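PDB 4PQG: glycosyltransferase Gtf1 from Streptococcus pneumoniae, which belongs to the GT-B class of glycosyltransferases, two Rossmann-like domains facing each other across a cleft, and is seen here with UDP bound. Local coordinates for residues T320-A334 with L395-T407. Numbering follows the deposited sequence.
Sequences TDSSQGRKPFSLITA and LSQIYSQYEVYLT. With UDP (uridine-5'-diphosphate), chain C.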
ATOM      1  N   THR A 320     -20.768 -10.149   3.727  1.00 30.21           N
ATOM      2  CA  THR A 320     -21.533  -9.368   2.780  1.00 30.03           C
ATOM      3  C   THR A 320     -22.285 -10.321   1.862  1.00 30.39           C
ATOM      4  O   THR A 320     -21.681 -11.200   1.250  1.00 28.11           O
ATOM      5  CB  THR A 320     -20.604  -8.472   1.942  1.00 29.17           C
ATOM      6  OG1 THR A 320     -19.809  -7.664   2.816  1.00 28.63           O
ATOM      7  CG2 THR A 320     -21.398  -7.584   0.978  1.00 28.92           C
ATOM      8  N   ASP A 321     -23.602 -10.142   1.776  1.00 31.46           N
ATOM      9  CA  ASP A 321     -24.428 -10.921   0.849  1.00 34.19           C
ATOM     10  C   ASP A 321     -24.516 -10.188  -0.461  1.00 32.86           C
ATOM     11  O   ASP A 321     -24.365  -8.964  -0.502  1.00 34.23           O
ATOM     12  CB  ASP A 321     -25.850 -11.119   1.396  1.00 36.47           C
ATOM     13  CG  ASP A 321     -25.863 -11.724   2.789  1.00 37.95           C
ATOM     14  OD1 ASP A 321     -25.202 -12.759   3.018  1.00 39.39           O
ATOM     15  OD2 ASP A 321     -26.534 -11.151   3.659  1.00 40.08           O
ATOM     16  N   SER A 322     -24.755 -10.929  -1.539  1.00 30.98           N
ATOM     17  CA  SER A 322     -24.965 -10.306  -2.825  1.00 31.30           C
ATOM     18  C   SER A 322     -26.198  -9.438  -2.703  1.00 34.08           C
ATOM     19  O   SER A 322     -27.200  -9.871  -2.126  1.00 31.97           O
ATOM     20  CB  SER A 322     -25.193 -11.350  -3.897  1.00 31.15           C
ATOM     21  OG  SER A 322     -25.109 -10.738  -5.161  1.00 30.19           O
ATOM     22  N   SER A 323     -26.121  -8.220  -3.226  1.00 36.62           N
ATOM     23  CA  SER A 323     -27.224  -7.259  -3.093  1.00 39.98           C
ATOM     24  C   SER A 323     -28.239  -7.355  -4.234  1.00 40.36           C
ATOM     25  O   SER A 323     -29.424  -7.118  -4.035  1.00 40.48           O
ATOM     26  CB  SER A 323     -26.692  -5.827  -2.967  1.00 42.33           C
ATOM     27  OG  SER A 323     -26.456  -5.251  -4.240  1.00 45.62           O
ATOM     28  N   GLN A 324     -27.764  -7.694  -5.427  1.00 41.22           N
ATOM     29  CA  GLN A 324     -28.637  -7.854  -6.579  1.00 42.33           C
ATOM     30  C   GLN A 324     -28.385  -9.179  -7.271  1.00 41.95           C
ATOM     31  O   GLN A 324     -28.934  -9.437  -8.336  1.00 44.14           O
ATOM     32  CB  GLN A 324     -28.422  -6.733  -7.589  1.00 45.16           C
ATOM     33  CG  GLN A 324     -28.802  -5.343  -7.127  1.00 48.47           C
ATOM     34  CD  GLN A 324     -28.366  -4.292  -8.132  1.00 52.42           C
ATOM     35  OE1 GLN A 324     -28.406  -4.521  -9.345  1.00 55.03           O
ATOM     36  NE2 GLN A 324     -27.935  -3.140  -7.635  1.00 53.19           N
ATOM     37  N   GLY A 325     -27.544 -10.018  -6.677  1.00 41.00           N
ATOM     38  CA  GLY A 325     -27.208 -11.291  -7.294  1.00 39.27           C
ATOM     39  C   GLY A 325     -25.840 -11.287  -7.950  1.00 36.76           C
ATOM     40  O   GLY A 325     -25.233 -10.235  -8.154  1.00 38.12           O
ATOM     41  N   ARG A 326     -25.362 -12.481  -8.267  1.00 33.86           N
ATOM     42  CA  ARG A 326     -24.042 -12.661  -8.839  1.00 32.35           C
ATOM     43  C   ARG A 326     -24.203 -13.081 -10.284  1.00 34.15           C
ATOM     44  O   ARG A 326     -24.972 -14.004 -10.586  1.00 37.87           O
ATOM     45  CB  ARG A 326     -23.281 -13.730  -8.060  1.00 29.59           C
ATOM     46  CG  ARG A 326     -23.373 -13.577  -6.558  1.00 27.85           C
ATOM     47  CD  ARG A 326     -22.813 -14.781  -5.825  1.00 27.60           C
ATOM     48  NE  ARG A 326     -22.893 -14.589  -4.381  1.00 27.09           N
ATOM     49  CZ  ARG A 326     -21.889 -14.147  -3.629  1.00 28.08           C
ATOM     50  NH1 ARG A 326     -20.709 -13.869  -4.187  1.00 26.80           N
ATOM     51  NH2 ARG A 326     -22.053 -13.999  -2.315  1.00 25.84           N
ATOM     52  N   LYS A 327     -23.495 -12.404 -11.181  1.00 33.50           N
ATOM     53  CA  LYS A 327     -23.545 -12.745 -12.595  1.00 33.55           C
ATOM     54  C   LYS A 327     -23.138 -14.215 -12.819  1.00 33.76           C
ATOM     55  O   LYS A 327     -22.119 -14.666 -12.285  1.00 33.00           O
ATOM     56  CB  LYS A 327     -22.669 -11.788 -13.398  1.00 34.69           C
ATOM     57  CG  LYS A 327     -22.617 -12.092 -14.882  1.00 34.72           C
ATOM     58  CD  LYS A 327     -22.094 -10.911 -15.666  1.00 36.00           C
ATOM     59  CE  LYS A 327     -21.890 -11.297 -17.120  1.00 37.49           C
ATOM     60  NZ  LYS A 327     -21.452 -10.133 -17.930  1.00 38.49           N
ATOM     61  N   PRO A 328     -23.953 -14.980 -13.580  1.00 33.59           N
ATOM     62  CA  PRO A 328     -23.609 -16.384 -13.802  1.00 31.43           C
ATOM     63  C   PRO A 328     -22.276 -16.533 -14.524  1.00 28.86           C
ATOM     64  O   PRO A 328     -22.003 -15.801 -15.468  1.00 29.03           O
ATOM     65  CB  PRO A 328     -24.774 -16.904 -14.676  1.00 32.42           C
ATOM     66  CG  PRO A 328     -25.910 -15.986 -14.365  1.00 34.04           C
ATOM     67  CD  PRO A 328     -25.266 -14.636 -14.168  1.00 34.47           C
ATOM     68  N   PHE A 329     -21.457 -17.475 -14.063  1.00 29.07           N
ATOM     69  CA  PHE A 329     -20.168 -17.791 -14.685  1.00 29.13           C
ATOM     70  C   PHE A 329     -19.149 -16.639 -14.590  1.00 28.83           C
ATOM     71  O   PHE A 329     -18.170 -16.613 -15.326  1.00 27.49           O
ATOM     72  CB  PHE A 329     -20.348 -18.223 -16.149  1.00 31.36           C
ATOM     73  CG  PHE A 329     -21.308 -19.376 -16.343  1.00 34.00           C
ATOM     74  CD1 PHE A 329     -20.912 -20.690 -16.083  1.00 35.01           C
ATOM     75  CD2 PHE A 329     -22.600 -19.149 -16.801  1.00 34.94           C
ATOM     76  CE1 PHE A 329     -21.792 -21.753 -16.272  1.00 36.60           C
ATOM     77  CE2 PHE A 329     -23.485 -20.205 -16.996  1.00 35.91           C
ATOM     78  CZ  PHE A 329     -23.077 -21.508 -16.734  1.00 36.72           C
ATOM     79  N   SER A 330     -19.385 -15.684 -13.695  1.00 27.54           N
ATOM     80  CA  SER A 330     -18.464 -14.546 -13.565  1.00 26.33           C
ATOM     81  C   SER A 330     -17.286 -14.848 -12.628  1.00 25.05           C
ATOM     82  O   SER A 330     -17.477 -15.311 -11.504  1.00 23.75           O
ATOM     83  CB  SER A 330     -19.211 -13.277 -13.133  1.00 26.00           C
ATOM     84  OG  SER A 330     -19.758 -13.423 -11.841  1.00 27.47           O
ATOM     85  N   LEU A 331     -16.075 -14.563 -13.109  1.00 25.13           N
ATOM     86  CA  LEU A 331     -14.847 -14.775 -12.343  1.00 24.13           C
ATOM     87  C   LEU A 331     -14.176 -13.434 -12.004  1.00 22.65           C
ATOM     88  O   LEU A 331     -14.303 -12.462 -12.743  1.00 23.06           O
ATOM     89  CB  LEU A 331     -13.878 -15.693 -13.117  1.00 23.43           C
ATOM     90  CG  LEU A 331     -14.452 -17.024 -13.646  1.00 24.97           C
ATOM     91  CD1 LEU A 331     -13.459 -17.738 -14.555  1.00 24.60           C
ATOM     92  CD2 LEU A 331     -14.893 -17.940 -12.521  1.00 23.67           C
ATOM     93  N   ILE A 332     -13.476 -13.393 -10.876  1.00 21.86           N
ATOM     94  CA  ILE A 332     -12.809 -12.164 -10.436  1.00 21.59           C
ATOM     95  C   ILE A 332     -11.413 -12.467  -9.856  1.00 21.03           C
ATOM     96  O   ILE A 332     -11.191 -13.544  -9.297  1.00 21.96           O
ATOM     97  CB  ILE A 332     -13.720 -11.345  -9.459  1.00 20.99           C
ATOM     98  CG1 ILE A 332     -13.035 -10.037  -9.016  1.00 20.76           C
ATOM     99  CG2 ILE A 332     -14.155 -12.192  -8.273  1.00 20.68           C
ATOM    100  CD1 ILE A 332     -13.869  -9.209  -8.056  1.00 21.20           C
ATOM    101  N   THR A 333     -10.468 -11.548 -10.070  1.00 20.25           N
ATOM    102  CA  THR A 333      -9.225 -11.493  -9.297  1.00 19.79           C
ATOM    103  C   THR A 333      -8.924 -10.031  -8.978  1.00 19.68           C
ATOM    104  O   THR A 333      -9.391  -9.127  -9.682  1.00 19.86           O
ATOM    105  CB  THR A 333      -8.027 -12.194  -9.978  1.00 18.94           C
ATOM    106  OG1 THR A 333      -7.019 -12.452  -8.996  1.00 19.09           O
ATOM    107  CG2 THR A 333      -7.417 -11.358 -11.081  1.00 18.11           C
ATOM    108  N   ALA A 334      -8.192  -9.802  -7.895  1.00 19.75           N
ATOM    109  CA  ALA A 334      -7.935  -8.433  -7.429  1.00 19.56           C
ATOM    110  C   ALA A 334      -6.549  -8.385  -6.815  1.00 19.13           C
ATOM    111  O   ALA A 334      -6.296  -9.005  -5.781  1.00 19.89           O
ATOM    112  CB  ALA A 334      -9.000  -7.973  -6.434  1.00 18.60           C
ATOM    113  N   LEU A 395     -13.384  -1.977  -3.550  1.00 26.69           N
ATOM    114  CA  LEU A 395     -13.882  -3.328  -3.812  1.00 26.73           C
ATOM    115  C   LEU A 395     -14.992  -3.837  -2.885  1.00 28.29           C
ATOM    116  O   LEU A 395     -15.512  -4.942  -3.110  1.00 28.68           O
ATOM    117  CB  LEU A 395     -12.727  -4.336  -3.810  1.00 25.44           C
ATOM    118  CG  LEU A 395     -11.514  -4.113  -4.717  1.00 24.83           C
ATOM    119  CD1 LEU A 395     -10.479  -5.187  -4.442  1.00 24.20           C
ATOM    120  CD2 LEU A 395     -11.911  -4.118  -6.189  1.00 25.91           C
ATOM    121  N   SER A 396     -15.365  -3.056  -1.869  1.00 27.81           N
ATOM    122  CA  SER A 396     -16.266  -3.554  -0.819  1.00 28.55           C
ATOM    123  C   SER A 396     -17.603  -4.064  -1.366  1.00 28.94           C
ATOM    124  O   SER A 396     -18.119  -5.065  -0.870  1.00 30.03           O
ATOM    125  CB  SER A 396     -16.503  -2.500   0.268  1.00 28.59           C
ATOM    126  OG  SER A 396     -17.040  -1.322  -0.315  1.00 29.44           O
ATOM    127  N   GLN A 397     -18.139  -3.384  -2.381  1.00 29.92           N
ATOM    128  CA  GLN A 397     -19.412  -3.767  -3.018  1.00 32.68           C
ATOM    129  C   GLN A 397     -19.224  -4.609  -4.289  1.00 31.60           C
ATOM    130  O   GLN A 397     -20.197  -5.015  -4.923  1.00 32.28           O
ATOM    131  CB  GLN A 397     -20.258  -2.526  -3.351  1.00 34.34           C
ATOM    132  CG  GLN A 397     -20.482  -1.569  -2.186  1.00 39.69           C
ATOM    133  CD  GLN A 397     -20.955  -2.262  -0.917  1.00 44.06           C
ATOM    134  OE1 GLN A 397     -21.900  -3.057  -0.933  1.00 46.19           O
ATOM    135  NE2 GLN A 397     -20.289  -1.965   0.199  1.00 47.85           N
ATOM    136  N   ILE A 398     -17.970  -4.877  -4.644  1.00 28.67           N
ATOM    137  CA  ILE A 398     -17.644  -5.459  -5.942  1.00 27.64           C
ATOM    138  C   ILE A 398     -17.693  -6.986  -5.901  1.00 26.64           C
ATOM    139  O   ILE A 398     -18.321  -7.609  -6.759  1.00 27.70           O
ATOM    140  CB  ILE A 398     -16.260  -4.956  -6.442  1.00 28.10           C
ATOM    141  CG1 ILE A 398     -16.285  -3.436  -6.724  1.00 27.28           C
ATOM    142  CG2 ILE A 398     -15.759  -5.771  -7.631  1.00 26.82           C
ATOM    143  CD1 ILE A 398     -17.089  -3.004  -7.939  1.00 29.13           C
ATOM    144  N   TYR A 399     -17.045  -7.570  -4.898  1.00 25.96           N
ATOM    145  CA  TYR A 399     -16.829  -9.014  -4.813  1.00 25.23           C
ATOM    146  C   TYR A 399     -18.122  -9.820  -4.895  1.00 26.16           C
ATOM    147  O   TYR A 399     -18.183 -10.823  -5.601  1.00 26.06           O
ATOM    148  CB  TYR A 399     -16.184  -9.372  -3.486  1.00 24.59           C
ATOM    149  CG  TYR A 399     -14.735  -8.994  -3.298  1.00 25.08           C
ATOM    150  CD1 TYR A 399     -13.720  -9.700  -3.947  1.00 24.76           C
ATOM    151  CD2 TYR A 399     -14.375  -7.977  -2.409  1.00 24.66           C
ATOM    152  CE1 TYR A 399     -12.388  -9.382  -3.746  1.00 24.52           C
ATOM    153  CE2 TYR A 399     -13.045  -7.646  -2.203  1.00 23.66           C
ATOM    154  CZ  TYR A 399     -12.054  -8.354  -2.872  1.00 23.69           C
ATOM    155  OH  TYR A 399     -10.724  -8.056  -2.667  1.00 23.34           O
ATOM    156  N   SER A 400     -19.135  -9.392  -4.148  1.00 25.38           N
ATOM    157  CA  SER A 400     -20.385 -10.146  -4.050  1.00 27.29           C
ATOM    158  C   SER A 400     -21.267 -10.024  -5.313  1.00 27.60           C
ATOM    159  O   SER A 400     -22.393 -10.537  -5.341  1.00 27.49           O
ATOM    160  CB  SER A 400     -21.141  -9.783  -2.759  1.00 25.78           C
ATOM    161  OG  SER A 400     -21.461  -8.405  -2.726  1.00 26.96           O
ATOM    162  N   GLN A 401     -20.740  -9.376  -6.354  1.00 28.13           N
ATOM    163  CA  GLN A 401     -21.373  -9.352  -7.683  1.00 28.02           C
ATOM    164  C   GLN A 401     -20.878 -10.514  -8.565  1.00 27.65           C
ATOM    165  O   GLN A 401     -21.345 -10.705  -9.688  1.00 26.48           O
ATOM    166  CB  GLN A 401     -21.112  -8.029  -8.385  1.00 29.59           C
ATOM    167  CG  GLN A 401     -21.679  -6.818  -7.656  1.00 33.22           C
ATOM    168  CD  GLN A 401     -21.429  -5.516  -8.393  1.00 35.68           C
ATOM    169  OE1 GLN A 401     -21.811  -5.357  -9.549  1.00 37.10           O
ATOM    170  NE2 GLN A 401     -20.795  -4.568  -7.714  1.00 37.32           N
ATOM    171  N   TYR A 402     -19.949 -11.301  -8.031  1.00 27.36           N
ATOM    172  CA  TYR A 402     -19.292 -12.361  -8.794  1.00 26.75           C
ATOM    173  C   TYR A 402     -19.530 -13.743  -8.184  1.00 26.68           C
ATOM    174  O   TYR A 402     -20.029 -13.868  -7.067  1.00 26.31           O
ATOM    175  CB  TYR A 402     -17.782 -12.073  -8.910  1.00 25.56           C
ATOM    176  CG  TYR A 402     -17.448 -10.826  -9.706  1.00 26.28           C
ATOM    177  CD1 TYR A 402     -17.121 -10.910 -11.055  1.00 25.65           C
ATOM    178  CD2 TYR A 402     -17.464  -9.554  -9.105  1.00 26.55           C
ATOM    179  CE1 TYR A 402     -16.808  -9.778 -11.787  1.00 26.01           C
ATOM    180  CE2 TYR A 402     -17.152  -8.416  -9.832  1.00 26.57           C
ATOM    181  CZ  TYR A 402     -16.829  -8.538 -11.172  1.00 26.07           C
ATOM    182  OH  TYR A 402     -16.521  -7.430 -11.914  1.00 26.34           O
ATOM    183  N   GLU A 403     -19.159 -14.788  -8.913  1.00 26.20           N
ATOM    184  CA  GLU A 403     -19.354 -16.125  -8.407  1.00 25.14           C
ATOM    185  C   GLU A 403     -18.123 -16.747  -7.769  1.00 24.18           C
ATOM    186  O   GLU A 403     -18.226 -17.313  -6.674  1.00 23.06           O
ATOM    187  CB  GLU A 403     -19.955 -17.031  -9.480  1.00 28.21           C
ATOM    188  CG  GLU A 403     -21.418 -16.694  -9.753  1.00 29.95           C
ATOM    189  CD  GLU A 403     -22.089 -17.656 -10.714  1.00 32.46           C
ATOM    190  OE1 GLU A 403     -21.386 -18.277 -11.545  1.00 33.76           O
ATOM    191  OE2 GLU A 403     -23.330 -17.782 -10.642  1.00 35.43           O
ATOM    192  N   VAL A 404     -16.970 -16.633  -8.433  1.00 23.17           N
ATOM    193  CA  VAL A 404     -15.761 -17.323  -7.997  1.00 22.71           C
ATOM    194  C   VAL A 404     -14.539 -16.396  -8.116  1.00 22.65           C
ATOM    195  O   VAL A 404     -14.439 -15.619  -9.065  1.00 23.92           O
ATOM    196  CB  VAL A 404     -15.500 -18.601  -8.834  1.00 23.12           C
ATOM    197  CG1 VAL A 404     -14.187 -19.284  -8.416  1.00 22.74           C
ATOM    198  CG2 VAL A 404     -16.668 -19.586  -8.723  1.00 23.23           C
ATOM    199  N   TYR A 405     -13.627 -16.508  -7.154  1.00 21.19           N
ATOM    200  CA  TYR A 405     -12.377 -15.748  -7.150  1.00 21.12           C
ATOM    201  C   TYR A 405     -11.227 -16.662  -7.574  1.00 20.58           C
ATOM    202  O   TYR A 405     -11.130 -17.786  -7.086  1.00 20.82           O
ATOM    203  CB  TYR A 405     -12.093 -15.179  -5.746  1.00 21.21           C
ATOM    204  CG  TYR A 405     -10.879 -14.264  -5.704  1.00 22.34           C
ATOM    205  CD1 TYR A 405     -11.022 -12.879  -5.780  1.00 22.22           C
ATOM    206  CD2 TYR A 405      -9.583 -14.789  -5.593  1.00 22.34           C
ATOM    207  CE1 TYR A 405      -9.907 -12.040  -5.763  1.00 22.19           C
ATOM    208  CE2 TYR A 405      -8.465 -13.959  -5.585  1.00 21.82           C
ATOM    209  CZ  TYR A 405      -8.635 -12.591  -5.670  1.00 21.82           C
ATOM    210  OH  TYR A 405      -7.526 -11.768  -5.662  1.00 22.45           O
ATOM    211  N   LEU A 406     -10.356 -16.148  -8.448  1.00 20.38           N
ATOM    212  CA  LEU A 406      -9.131 -16.835  -8.909  1.00 20.31           C
ATOM    213  C   LEU A 406      -7.816 -16.138  -8.491  1.00 20.14           C
ATOM    214  O   LEU A 406      -7.698 -14.933  -8.568  1.00 19.39           O
ATOM    215  CB  LEU A 406      -9.132 -16.915 -10.439  1.00 20.50           C
ATOM    216  CG  LEU A 406     -10.321 -17.527 -11.178  1.00 20.30           C
ATOM    217  CD1 LEU A 406     -10.041 -17.502 -12.674  1.00 20.66           C
ATOM    218  CD2 LEU A 406     -10.562 -18.950 -10.688  1.00 20.04           C
ATOM    219  N   THR A 407      -6.815 -16.932  -8.116  1.00 20.19           N
ATOM    220  CA  THR A 407      -5.480 -16.440  -7.777  1.00 20.76           C
ATOM    221  C   THR A 407      -4.500 -17.471  -8.298  1.00 20.09           C
ATOM    222  O   THR A 407      -4.719 -18.683  -8.154  1.00 21.10           O
ATOM    223  CB  THR A 407      -5.281 -16.252  -6.241  1.00 20.83           C
ATOM    224  OG1 THR A 407      -3.876 -16.184  -5.942  1.00 20.88           O
ATOM    225  CG2 THR A 407      -5.888 -17.428  -5.449  1.00 20.26           C
TER
HETATM  226  N1  UDP C 601      -7.127  -3.516  -3.778  1.00 17.74           N
HETATM  227  C2  UDP C 601      -8.058  -2.494  -4.067  1.00 17.57           C
HETATM  228  N3  UDP C 601      -8.487  -2.345  -5.311  1.00 18.40           N
HETATM  229  C4  UDP C 601      -8.068  -3.124  -6.319  1.00 18.43           C
HETATM  230  C5  UDP C 601      -7.142  -4.142  -6.078  1.00 17.87           C
HETATM  231  C6  UDP C 601      -6.684  -4.320  -4.767  1.00 17.48           C
HETATM  232  O2  UDP C 601      -8.494  -1.735  -3.165  1.00 16.97           O
HETATM  233  O4  UDP C 601      -8.526  -2.917  -7.465  1.00 18.20           O
HETATM  234  C1' UDP C 601      -6.701  -3.683  -2.380  1.00 18.24           C
HETATM  235  C2' UDP C 601      -7.381  -4.923  -1.807  1.00 18.78           C
HETATM  236  O2' UDP C 601      -8.700  -4.676  -1.281  1.00 19.01           O
HETATM  237  C3' UDP C 601      -6.432  -5.412  -0.726  1.00 19.22           C
HETATM  238  C4' UDP C 601      -5.072  -4.873  -1.163  1.00 19.34           C
HETATM  239  O4' UDP C 601      -5.307  -3.968  -2.254  1.00 18.83           O
HETATM  240  O3' UDP C 601      -6.777  -4.848   0.545  1.00 19.93           O
HETATM  241  C5' UDP C 601      -4.131  -5.971  -1.657  1.00 18.70           C
HETATM  242  O5' UDP C 601      -3.704  -6.731  -0.540  1.00 18.89           O
HETATM  243  PA  UDP C 601      -3.203  -8.247  -0.699  1.00 18.46           P
HETATM  244  O1A UDP C 601      -2.799  -8.764   0.656  1.00 17.49           O
HETATM  245  O2A UDP C 601      -4.282  -8.980  -1.460  1.00 18.26           O
HETATM  246  O3A UDP C 601      -2.008  -8.241  -1.782  1.00 17.31           O
HETATM  247  PB  UDP C 601      -0.562  -7.533  -1.762  1.00 17.10           P
HETATM  248  O1B UDP C 601       0.363  -8.590  -2.323  1.00 16.37           O
HETATM  249  O2B UDP C 601      -0.723  -6.300  -2.636  1.00 16.25           O
HETATM  250  O3B UDP C 601      -0.248  -7.247  -0.306  1.00 16.83           O
HETATM  251  O   HOH W   1     -23.384  -7.488  -4.448  1.00 33.90           O
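Ile332 and Tyr402 pack at about a right angle in the C-terminal Rossmann-like domain of this GT-B fold, where strands 330-334 and 404-406 run parallel as neighbours in the central sheet. The isoleucine CB sits over one face of the tyrosine ring, 3.9 Å from its centroid. With CG1 anti to the backbone N (chi1 -179°) and the chain extended beyond it, CD1 lies over the same face and reaches Ile398 CG2 and Tyr399 CD1. Ile332 N donates to Val404 O, and Leu406 N to Ile332 O. Beyond this ladder Thr333 OG1 gives a 2.6 Å bond to Leu406 O, and Ala334 N donates to Tyr405 OH, which also bonds Thr417 of helix 416-423. At the end of strand 330-334, Ala334 CB touches Leu395 CD1 (3.7 Å), and Leu395 in turn packs on the uracil of UDP. On the sheet face away from Ile332, Leu331 CD2 lies alongside Val404 CB.

The loop 320-329 is looser and nearer solvent, joined mainly by polar bonds. Ser322 OG donates to Ser400 O, and a water links Ser323 N with Ser400 OG. Arg326 is more firmly placed: Ser400 O lies over one face of its guanidinium, while NH2 reaches Ser424 O. Its NH1 meets Tyr402 O in the guanidinium plane (3.0 Å, N-H...O angle 166°). At the type II turn 327-330, Ser330 OG and N both reach Lys327 O from one side. The extended Glu403 side chain runs up to this turn, its CG against Lys327 O, and its OE1, also bound by Tyr473, takes the Phe329 N-H from above the carboxylate plane at 2.6 Å.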